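Local coordinates for protein probable zinc protease (Pseudomonas aeruginosa, PDB 4NNZ) that is one subunit of a heterodimeric zinc protease of the peptidase M16 family and probably acts as a metallopeptidase, at residues P44-L49 and I174-H179; H51-M56 and R178-S183; L268-A273 and A347-V352. All blocks are in the same frame, centred on the assembly; numbering follows the deposited sequence.

Interaction 1: P44-L49 and I174-H179; sequences PGLTGL and IDDLRH
L49 overlaps L177, the two side chains running antiparallel with their methyl ends side by side. L49 CD1 meets L177 CD2 at 3.5 Å, and the same L177 methyl, CD2, also comes within 3.7 Å of the backbone O of L49. Neither side chain sets out directly for the other segment; it is the methyl ends that close the distance. The other methyl, L49 CD2, rests 4.1 Å from D176 O, one residue earlier on the helix. L177 also leans on L53 and M56 of helix 49-56, and L49 on M172, which makes this a buried apolar seam.

The other half of the contact is mixed in character. L46 crosses D176 at about a right angle, laying L46 CD2 3.8 Å from D176 OD2. The CG of D176 lies beside its own backbone N (chi1 -66°), which places the carboxylate next to L46. Its OD2 is weakly hydrogen-bonded to T173 OG1 and forms a salt bridge with R223 of the second subunit. Since R223 of that subunit also packs on L46, the leucine and the charge pair share one corner of the interface with the second copy of this protein.

The loop, with G48 as N-cap, packs on helix 174-184 just before it runs into helix 49-56, which carries the HXXEH sequence of M16 peptidases.

Interaction 2: H51-M56 and R178-S183; sequences HALEHM and RHWYES
The helix that carries HXXEH, the inverted zinc-binding sequence known from M16 peptidases, here H51-A52-L53-E54-H55, packs on helix 174-184 through one of the motif's variable positions. L53 is directed toward the neighbouring helix, its CG anti to the backbone N (chi1 -178°), and both branches find contacts. L53 CD2 comes 3.6 Å from Y181 CA. The same methyl, L53 CD2, reaches the rim of the W180 indole, in its plane, 3.8 Å from W180 CD1. The other branch rests on Y181, with L53 CD1 4.0 Å from Y181 CB. L53 and Y181 cross at about a right angle, and the phenol ring leads away from the contact, its OH hydrogen-bonded to the backbone O of R110.

W180 is turned edge-to-face against W184, while its NE1 makes a weak hydrogen bond with S50 OG, a second tie to the start of the motif helix.

H51 and E54 face elsewhere: H51 touches E131 of helix 118-137, and E54 OE1 is hydrogen-bonded to T84 OG1. One face of the helix is therefore used for apolar packing and another carries the polar residues, as expected of the HXXEH helix of an M16 peptidase.

Interaction 3: L268-A273 and A347-V352; sequences LRLIGA and AEIERV
Helices 262-276 and 346-364 meet almost perpendicularly here: the axes of these short segments cross at 91° and approach to 10.0 Å. Their backbones come nearest at A273 and V352. At that point the small side chain of A273 lets V352 in close: V352 CG1 lies 3.3 Å from A273 CB and 3.6 Å from A273 C. CG1 is the branch anti to the backbone N of V352 (chi1 160°). The other branch, V352 CG2, sits 4.1 Å from the backbone O of A273, so both branches of V352 are used against A273.

One turn back along helix 262-276, L270 supplies the second point of contact. L270 CD1 is 4.2 Å from V352 CG1 and just as far from I349 CG2. L270 runs antiparallel to V352 and lies roughly square to I349.

I349 goes on to P399 and I402 of helix 399-409, while A273 also touches M356. Salt bridges from R269 to D390 and from E348 to R282 flank the apolar patch. This is plain perpendicular helix packing among the helices beside the five-stranded sheet, consistent with the alpha/beta architecture of M16 proteins.

How the interactions relate
Interactions 1 and 2 are neighbours, with centres about 7 Å apart. Both use helix 174-184, which receives first the loop before helix 49-56 and then that helix itself. They touch, for example, where L49 CD2 packs on W180 CE3 at 3.7 Å. Helix 174-184, which precedes strand 190-196 of the six-stranded sheet, thus packs against the HXXEH helix from far along the chain. Interaction 3 comes later in the chain, after both others have closed, and belongs with the five-stranded sheet. Its centre is about 43 Å from that of interaction 1 and about 41 Å from that of interaction 2, across the chain's centre, in keeping with the two-part architecture of M16 proteins.

Interaction 1: P44-L49 and I174-H179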
loop_
_atom_site.group_PDB
_atom_site.type_symbol
_atom_site.label_atom_id
_atom_site.label_comp_id
_atom_site.label_asym_id
_atom_site.label_seq_id
_atom_site.Cartn_x
_atom_site.Cartn_y
_atom_site.Cartn_z
ATOM N N PRO A 44 -3.605 -0.819 5.813
ATOM C CA PRO A 44 -4.532 -1.551 4.970
ATOM C C PRO A 44 -5.547 -2.332 5.752
ATOM O O PRO A 44 -5.273 -2.910 6.770
ATOM C CB PRO A 44 -3.630 -2.481 4.203
ATOM C CG PRO A 44 -2.353 -1.777 4.150
ATOM C CD PRO A 44 -2.219 -1.129 5.473
ATOM N N GLY A 45 -6.755 -2.302 5.245
ATOM C CA GLY A 45 -7.883 -2.903 5.883
ATOM C C GLY A 45 -8.547 -1.927 6.792
ATOM O O GLY A 45 -9.649 -2.130 7.166
ATOM N N LEU A 46 -7.889 -0.826 7.073
ATOM C CA LEU A 46 -8.479 0.238 7.833
ATOM C C LEU A 46 -8.306 1.580 7.176
ATOM O O LEU A 46 -7.983 2.545 7.815
ATOM C CB LEU A 46 -7.927 0.255 9.242
ATOM C CG LEU A 46 -7.840 -1.057 9.993
ATOM C CD1 LEU A 46 -6.457 -1.277 10.545
ATOM C CD2 LEU A 46 -8.865 -1.140 11.090
ATOM N N THR A 47 -8.463 1.624 5.875
ATOM C CA THR A 47 -8.438 2.866 5.170
ATOM C C THR A 47 -9.696 3.669 5.345
ATOM O O THR A 47 -10.738 3.155 5.666
ATOM C CB THR A 47 -8.039 2.733 3.691
ATOM O OG1 THR A 47 -9.001 1.994 2.978
ATOM C CG2 THR A 47 -6.773 2.048 3.567
ATOM N N GLY A 48 -9.552 4.962 5.155
ATOM C CA GLY A 48 -10.645 5.884 5.173
ATOM C C GLY A 48 -10.995 6.387 6.520
ATOM O O GLY A 48 -11.942 7.081 6.658
ATOM N N LEU A 49 -10.210 5.996 7.500
ATOM C CA LEU A 49 -10.429 6.310 8.895
ATOM C C LEU A 49 -10.347 7.762 9.258
ATOM O O LEU A 49 -11.101 8.211 10.048
ATOM C CB LEU A 49 -9.428 5.547 9.736
ATOM C CG LEU A 49 -9.836 4.800 10.986
ATOM C CD1 LEU A 49 -11.127 4.052 10.831
ATOM C CD2 LEU A 49 -8.728 3.850 11.324
ATOM N N ILE A 174 -16.761 1.400 15.251
ATOM C CA ILE A 174 -16.756 2.531 16.133
ATOM C C ILE A 174 -15.494 2.603 16.937
ATOM O O ILE A 174 -14.963 3.652 17.176
ATOM C CB ILE A 174 -17.955 2.471 17.070
ATOM C CG1 ILE A 174 -18.116 3.783 17.774
ATOM C CG2 ILE A 174 -17.795 1.397 18.107
ATOM C CD1 ILE A 174 -19.259 3.767 18.731
ATOM N N ASP A 175 -15.059 1.446 17.382
ATOM C CA ASP A 175 -13.857 1.343 18.150
ATOM C C ASP A 175 -12.661 1.749 17.363
ATOM O O ASP A 175 -11.783 2.371 17.874
ATOM C CB ASP A 175 -13.751 -0.028 18.738
ATOM C CG ASP A 175 -14.581 -0.155 19.973
ATOM O OD1 ASP A 175 -14.373 0.645 20.898
ATOM O OD2 ASP A 175 -15.477 -1.009 20.023
ATOM N N ASP A 176 -12.658 1.424 16.092
ATOM C CA ASP A 176 -11.572 1.795 15.236
ATOM C C ASP A 176 -11.465 3.294 15.132
ATOM O O ASP A 176 -10.393 3.831 15.114
ATOM C CB ASP A 176 -11.737 1.163 13.868
ATOM C CG ASP A 176 -11.624 -0.330 13.901
ATOM O OD1 ASP A 176 -11.006 -0.859 14.817
ATOM O OD2 ASP A 176 -12.151 -0.990 13.010
ATOM N N LEU A 177 -12.597 3.954 15.033
ATOM C CA LEU A 177 -12.678 5.384 15.022
ATOM C C LEU A 177 -12.267 6.049 16.306
ATOM O O LEU A 177 -11.632 7.045 16.283
ATOM C CB LEU A 177 -14.084 5.811 14.658
ATOM C CG LEU A 177 -14.484 6.045 13.216
ATOM C CD1 LEU A 177 -15.444 7.183 13.168
ATOM C CD2 LEU A 177 -13.302 6.393 12.369
ATOM N N ARG A 178 -12.659 5.502 17.431
ATOM C CA ARG A 178 -12.300 6.064 18.708
ATOM C C ARG A 178 -10.834 6.022 18.912
ATOM O O ARG A 178 -10.256 6.900 19.483
ATOM C CB ARG A 178 -12.924 5.254 19.827
ATOM C CG ARG A 178 -14.405 5.428 19.986
ATOM C CD ARG A 178 -14.898 4.757 21.235
ATOM N NE ARG A 178 -16.309 4.989 21.449
ATOM C CZ ARG A 178 -17.212 4.026 21.458
ATOM N NH1 ARG A 178 -16.844 2.780 21.259
ATOM N NH2 ARG A 178 -18.480 4.300 21.669
ATOM N N HIS A 179 -10.258 4.911 18.531
ATOM C CA HIS A 179 -8.872 4.669 18.728
ATOM C C HIS A 179 -8.027 5.588 17.917
ATOM O O HIS A 179 -6.995 6.032 18.333
ATOM C CB HIS A 179 -8.573 3.240 18.393
ATOM C CG HIS A 179 -7.164 2.858 18.645
ATOM N ND1 HIS A 179 -6.680 2.616 19.904
ATOM C CD2 HIS A 179 -6.124 2.701 17.802
ATOM C CE1 HIS A 179 -5.403 2.315 19.827
ATOM N NE2 HIS A 179 -5.042 2.358 18.560
#

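Interaction 2: H51-M56 and R178-S183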
loop_
_atom_site.group_PDB
_atom_site.type_symbol
_atom_site.label_atom_id
_atom_site.label_comp_id
_atom_site.label_asym_id
_atom_site.label_seq_id
_atom_site.Cartn_x
_atom_site.Cartn_y
_atom_site.Cartn_z
ATOM N N HIS A 51 -10.682 10.428 7.260
ATOM C CA HIS A 51 -11.784 11.069 6.633
ATOM C C HIS A 51 -13.138 10.763 7.287
ATOM O O HIS A 51 -13.987 11.589 7.314
ATOM C CB HIS A 51 -11.759 10.760 5.157
ATOM C CG HIS A 51 -13.002 11.147 4.461
ATOM N ND1 HIS A 51 -14.132 10.377 4.502
ATOM C CD2 HIS A 51 -13.312 12.240 3.744
ATOM C CE1 HIS A 51 -15.090 10.986 3.845
ATOM N NE2 HIS A 51 -14.613 12.113 3.364
ATOM N N ALA A 52 -13.350 9.558 7.741
ATOM C CA ALA A 52 -14.545 9.239 8.465
ATOM C C ALA A 52 -14.639 9.935 9.794
ATOM O O ALA A 52 -15.681 10.385 10.196
ATOM C CB ALA A 52 -14.657 7.752 8.663
ATOM N N LEU A 53 -13.539 9.972 10.502
ATOM C CA LEU A 53 -13.531 10.533 11.807
ATOM C C LEU A 53 -13.877 11.983 11.693
ATOM O O LEU A 53 -14.561 12.508 12.524
ATOM C CB LEU A 53 -12.178 10.338 12.455
ATOM C CG LEU A 53 -11.959 10.827 13.877
ATOM C CD1 LEU A 53 -12.958 10.259 14.849
ATOM C CD2 LEU A 53 -10.563 10.539 14.342
ATOM N N GLU A 54 -13.390 12.621 10.654
ATOM C CA GLU A 54 -13.661 14.005 10.414
ATOM C C GLU A 54 -15.113 14.203 10.092
ATOM O O GLU A 54 -15.770 15.025 10.654
ATOM C CB GLU A 54 -12.808 14.498 9.274
ATOM C CG GLU A 54 -13.214 15.837 8.720
ATOM C CD GLU A 54 -13.915 15.740 7.405
ATOM O OE1 GLU A 54 -13.304 15.327 6.434
ATOM O OE2 GLU A 54 -15.084 16.076 7.351
ATOM N N HIS A 55 -15.601 13.425 9.168
ATOM C CA HIS A 55 -16.978 13.475 8.797
ATOM C C HIS A 55 -17.880 13.375 10.020
ATOM O O HIS A 55 -18.912 13.982 10.086
ATOM C CB HIS A 55 -17.258 12.354 7.828
ATOM C CG HIS A 55 -18.648 12.340 7.312
ATOM N ND1 HIS A 55 -18.997 12.887 6.106
ATOM C CD2 HIS A 55 -19.786 11.853 7.843
ATOM C CE1 HIS A 55 -20.288 12.734 5.914
ATOM N NE2 HIS A 55 -20.793 12.111 6.956
ATOM N N MET A 56 -17.469 12.614 11.000
ATOM C CA MET A 56 -18.292 12.350 12.145
ATOM C C MET A 56 -18.383 13.493 13.137
ATOM O O MET A 56 -19.377 13.665 13.791
ATOM C CB MET A 56 -17.783 11.111 12.848
ATOM C CG MET A 56 -18.859 10.111 13.115
ATOM S SD MET A 56 -18.803 8.823 11.919
ATOM C CE MET A 56 -19.493 7.515 12.873
ATOM N N ARG A 178 -12.659 5.502 17.431
ATOM C CA ARG A 178 -12.300 6.064 18.708
ATOM C C ARG A 178 -10.834 6.022 18.912
ATOM O O ARG A 178 -10.256 6.900 19.483
ATOM C CB ARG A 178 -12.924 5.254 19.827
ATOM C CG ARG A 178 -14.405 5.428 19.986
ATOM C CD ARG A 178 -14.898 4.757 21.235
ATOM N NE ARG A 178 -16.309 4.989 21.449
ATOM C CZ ARG A 178 -17.212 4.026 21.458
ATOM N NH1 ARG A 178 -16.844 2.780 21.259
ATOM N NH2 ARG A 178 -18.480 4.300 21.669
ATOM N N HIS A 179 -10.258 4.911 18.531
ATOM C CA HIS A 179 -8.872 4.669 18.728
ATOM C C HIS A 179 -8.027 5.588 17.917
ATOM O O HIS A 179 -6.995 6.032 18.333
ATOM C CB HIS A 179 -8.573 3.240 18.393
ATOM C CG HIS A 179 -7.164 2.858 18.645
ATOM N ND1 HIS A 179 -6.680 2.616 19.904
ATOM C CD2 HIS A 179 -6.124 2.701 17.802
ATOM C CE1 HIS A 179 -5.403 2.315 19.827
ATOM N NE2 HIS A 179 -5.042 2.358 18.560
ATOM N N TRP A 180 -8.483 5.824 16.713
ATOM C CA TRP A 180 -7.853 6.738 15.819
ATOM C C TRP A 180 -7.931 8.117 16.387
ATOM O O TRP A 180 -7.012 8.879 16.268
ATOM C CB TRP A 180 -8.500 6.637 14.458
ATOM C CG TRP A 180 -7.717 7.153 13.334
ATOM C CD1 TRP A 180 -7.971 8.253 12.655
ATOM C CD2 TRP A 180 -6.578 6.563 12.717
ATOM N NE1 TRP A 180 -7.078 8.432 11.678
ATOM C CE2 TRP A 180 -6.208 7.396 11.683
ATOM C CE3 TRP A 180 -5.838 5.415 12.941
ATOM C CZ2 TRP A 180 -5.142 7.138 10.886
ATOM C CZ3 TRP A 180 -4.797 5.173 12.165
ATOM C CH2 TRP A 180 -4.451 6.019 11.138
ATOM N N TYR A 181 -9.049 8.444 16.995
ATOM C CA TYR A 181 -9.186 9.732 17.603
ATOM C C TYR A 181 -8.210 9.876 18.738
ATOM O O TYR A 181 -7.541 10.860 18.849
ATOM C CB TYR A 181 -10.616 9.978 18.060
ATOM C CG TYR A 181 -10.760 11.143 18.977
ATOM C CD1 TYR A 181 -10.383 11.044 20.281
ATOM C CD2 TYR A 181 -11.248 12.340 18.541
ATOM C CE1 TYR A 181 -10.471 12.100 21.135
ATOM C CE2 TYR A 181 -11.353 13.400 19.398
ATOM C CZ TYR A 181 -10.961 13.260 20.693
ATOM O OH TYR A 181 -11.061 14.292 21.560
ATOM N N GLU A 182 -8.111 8.857 19.557
ATOM C CA GLU A 182 -7.236 8.876 20.691
ATOM C C GLU A 182 -5.816 9.019 20.304
ATOM O O GLU A 182 -5.067 9.665 20.980
ATOM C CB GLU A 182 -7.335 7.557 21.426
ATOM C CG GLU A 182 -8.384 7.522 22.492
ATOM C CD GLU A 182 -8.743 6.118 22.893
ATOM O OE1 GLU A 182 -8.357 5.177 22.203
ATOM O OE2 GLU A 182 -9.413 5.956 23.913
ATOM N N SER A 183 -5.422 8.298 19.282
ATOM C CA SER A 183 -4.060 8.293 18.858
ATOM C C SER A 183 -3.560 9.575 18.291
ATOM O O SER A 183 -2.462 9.942 18.535
ATOM C CB SER A 183 -3.832 7.170 17.884
ATOM O OG SER A 183 -4.598 6.077 18.263
#

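Interaction 3: L268-A273 and A347-V352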
loop_
_atom_site.group_PDB
_atom_site.type_symbol
_atom_site.label_atom_id
_atom_site.label_comp_id
_atom_site.label_asym_id
_atom_site.label_seq_id
_atom_site.Cartn_x
_atom_site.Cartn_y
_atom_site.Cartn_z
ATOM N N LEU A 268 11.080 22.023 -10.777
ATOM C CA LEU A 268 9.908 21.296 -11.184
ATOM C C LEU A 268 8.621 22.109 -11.220
ATOM O O LEU A 268 7.803 21.922 -12.073
ATOM C CB LEU A 268 9.757 20.037 -10.350
ATOM C CG LEU A 268 10.731 18.958 -10.721
ATOM C CD1 LEU A 268 10.669 17.844 -9.726
ATOM C CD2 LEU A 268 10.472 18.439 -12.106
ATOM N N ARG A 269 8.443 22.995 -10.269
ATOM C CA ARG A 269 7.289 23.846 -10.246
ATOM C C ARG A 269 7.275 24.741 -11.447
ATOM O O ARG A 269 6.273 24.909 -12.081
ATOM C CB ARG A 269 7.305 24.669 -8.981
ATOM C CG ARG A 269 7.675 23.839 -7.788
ATOM C CD ARG A 269 7.754 24.638 -6.524
ATOM N NE ARG A 269 6.683 25.595 -6.393
ATOM C CZ ARG A 269 6.681 26.580 -5.521
ATOM N NH1 ARG A 269 7.684 26.737 -4.716
ATOM N NH2 ARG A 269 5.678 27.402 -5.453
ATOM N N LEU A 270 8.426 25.287 -11.756
ATOM C CA LEU A 270 8.624 26.120 -12.896
ATOM C C LEU A 270 8.371 25.354 -14.178
ATOM O O LEU A 270 7.842 25.893 -15.106
ATOM C CB LEU A 270 10.037 26.693 -12.876
ATOM C CG LEU A 270 10.322 28.157 -12.566
ATOM C CD1 LEU A 270 9.427 29.075 -13.339
ATOM C CD2 LEU A 270 10.176 28.459 -11.100
ATOM N N ILE A 271 8.744 24.094 -14.237
ATOM C CA ILE A 271 8.504 23.305 -15.427
ATOM C C ILE A 271 7.029 23.139 -15.695
ATOM O O ILE A 271 6.615 23.163 -16.827
ATOM C CB ILE A 271 9.237 21.949 -15.390
ATOM C CG1 ILE A 271 10.700 22.133 -15.685
ATOM C CG2 ILE A 271 8.736 20.987 -16.435
ATOM C CD1 ILE A 271 11.545 21.019 -15.159
ATOM N N GLY A 272 6.241 22.968 -14.657
ATOM C CA GLY A 272 4.830 22.857 -14.851
ATOM C C GLY A 272 4.244 24.091 -15.452
ATOM O O GLY A 272 3.415 24.028 -16.292
ATOM N N ALA A 273 4.695 25.224 -14.981
ATOM C CA ALA A 273 4.251 26.493 -15.469
ATOM C C ALA A 273 4.621 26.710 -16.914
ATOM O O ALA A 273 3.877 27.269 -17.663
ATOM C CB ALA A 273 4.770 27.594 -14.585
ATOM N N ALA A 347 13.990 34.531 -21.044
ATOM C CA ALA A 347 12.875 35.275 -21.529
ATOM C C ALA A 347 11.645 34.466 -21.324
ATOM O O ALA A 347 10.646 34.994 -20.926
ATOM C CB ALA A 347 13.050 35.602 -22.984
ATOM N N GLU A 348 11.690 33.188 -21.653
ATOM C CA GLU A 348 10.563 32.323 -21.354
ATOM C C GLU A 348 10.330 32.108 -19.882
ATOM O O GLU A 348 9.220 32.111 -19.446
ATOM C CB GLU A 348 10.701 30.976 -22.042
ATOM C CG GLU A 348 9.419 30.176 -22.114
ATOM C CD GLU A 348 9.577 28.874 -22.872
ATOM O OE1 GLU A 348 10.627 28.252 -22.734
ATOM O OE2 GLU A 348 8.666 28.471 -23.612
ATOM N N ILE A 349 11.382 31.861 -19.130
ATOM C CA ILE A 349 11.235 31.549 -17.728
ATOM C C ILE A 349 10.670 32.689 -16.941
ATOM O O ILE A 349 9.894 32.482 -16.041
ATOM C CB ILE A 349 12.571 31.166 -17.094
ATOM C CG1 ILE A 349 13.084 29.903 -17.725
ATOM C CG2 ILE A 349 12.439 30.910 -15.602
ATOM C CD1 ILE A 349 14.333 29.374 -17.082
ATOM N N GLU A 350 11.146 33.879 -17.216
ATOM C CA GLU A 350 10.693 35.015 -16.479
ATOM C C GLU A 350 9.241 35.307 -16.681
ATOM O O GLU A 350 8.568 35.642 -15.745
ATOM C CB GLU A 350 11.516 36.228 -16.806
ATOM C CG GLU A 350 12.550 36.508 -15.756
ATOM C CD GLU A 350 11.945 36.996 -14.470
ATOM O OE1 GLU A 350 11.025 37.823 -14.529
ATOM O OE2 GLU A 350 12.401 36.563 -13.403
ATOM N N ARG A 351 8.760 35.194 -17.902
ATOM C CA ARG A 351 7.367 35.463 -18.159
ATOM C C ARG A 351 6.574 34.481 -17.376
ATOM O O ARG A 351 5.566 34.803 -16.803
ATOM C CB ARG A 351 7.069 35.283 -19.639
ATOM C CG ARG A 351 5.615 35.091 -19.992
ATOM C CD ARG A 351 5.450 34.616 -21.417
ATOM N NE ARG A 351 5.603 33.175 -21.527
ATOM C CZ ARG A 351 4.615 32.324 -21.761
ATOM N NH1 ARG A 351 3.538 32.310 -20.994
ATOM N NH2 ARG A 351 4.707 31.488 -22.772
ATOM N N VAL A 352 7.008 33.246 -17.430
ATOM C CA VAL A 352 6.375 32.179 -16.703
ATOM C C VAL A 352 6.512 32.288 -15.199
ATOM O O VAL A 352 5.604 31.973 -14.493
ATOM C CB VAL A 352 6.815 30.834 -17.287
ATOM C CG1 VAL A 352 6.607 29.677 -16.340
ATOM C CG2 VAL A 352 6.085 30.594 -18.581
#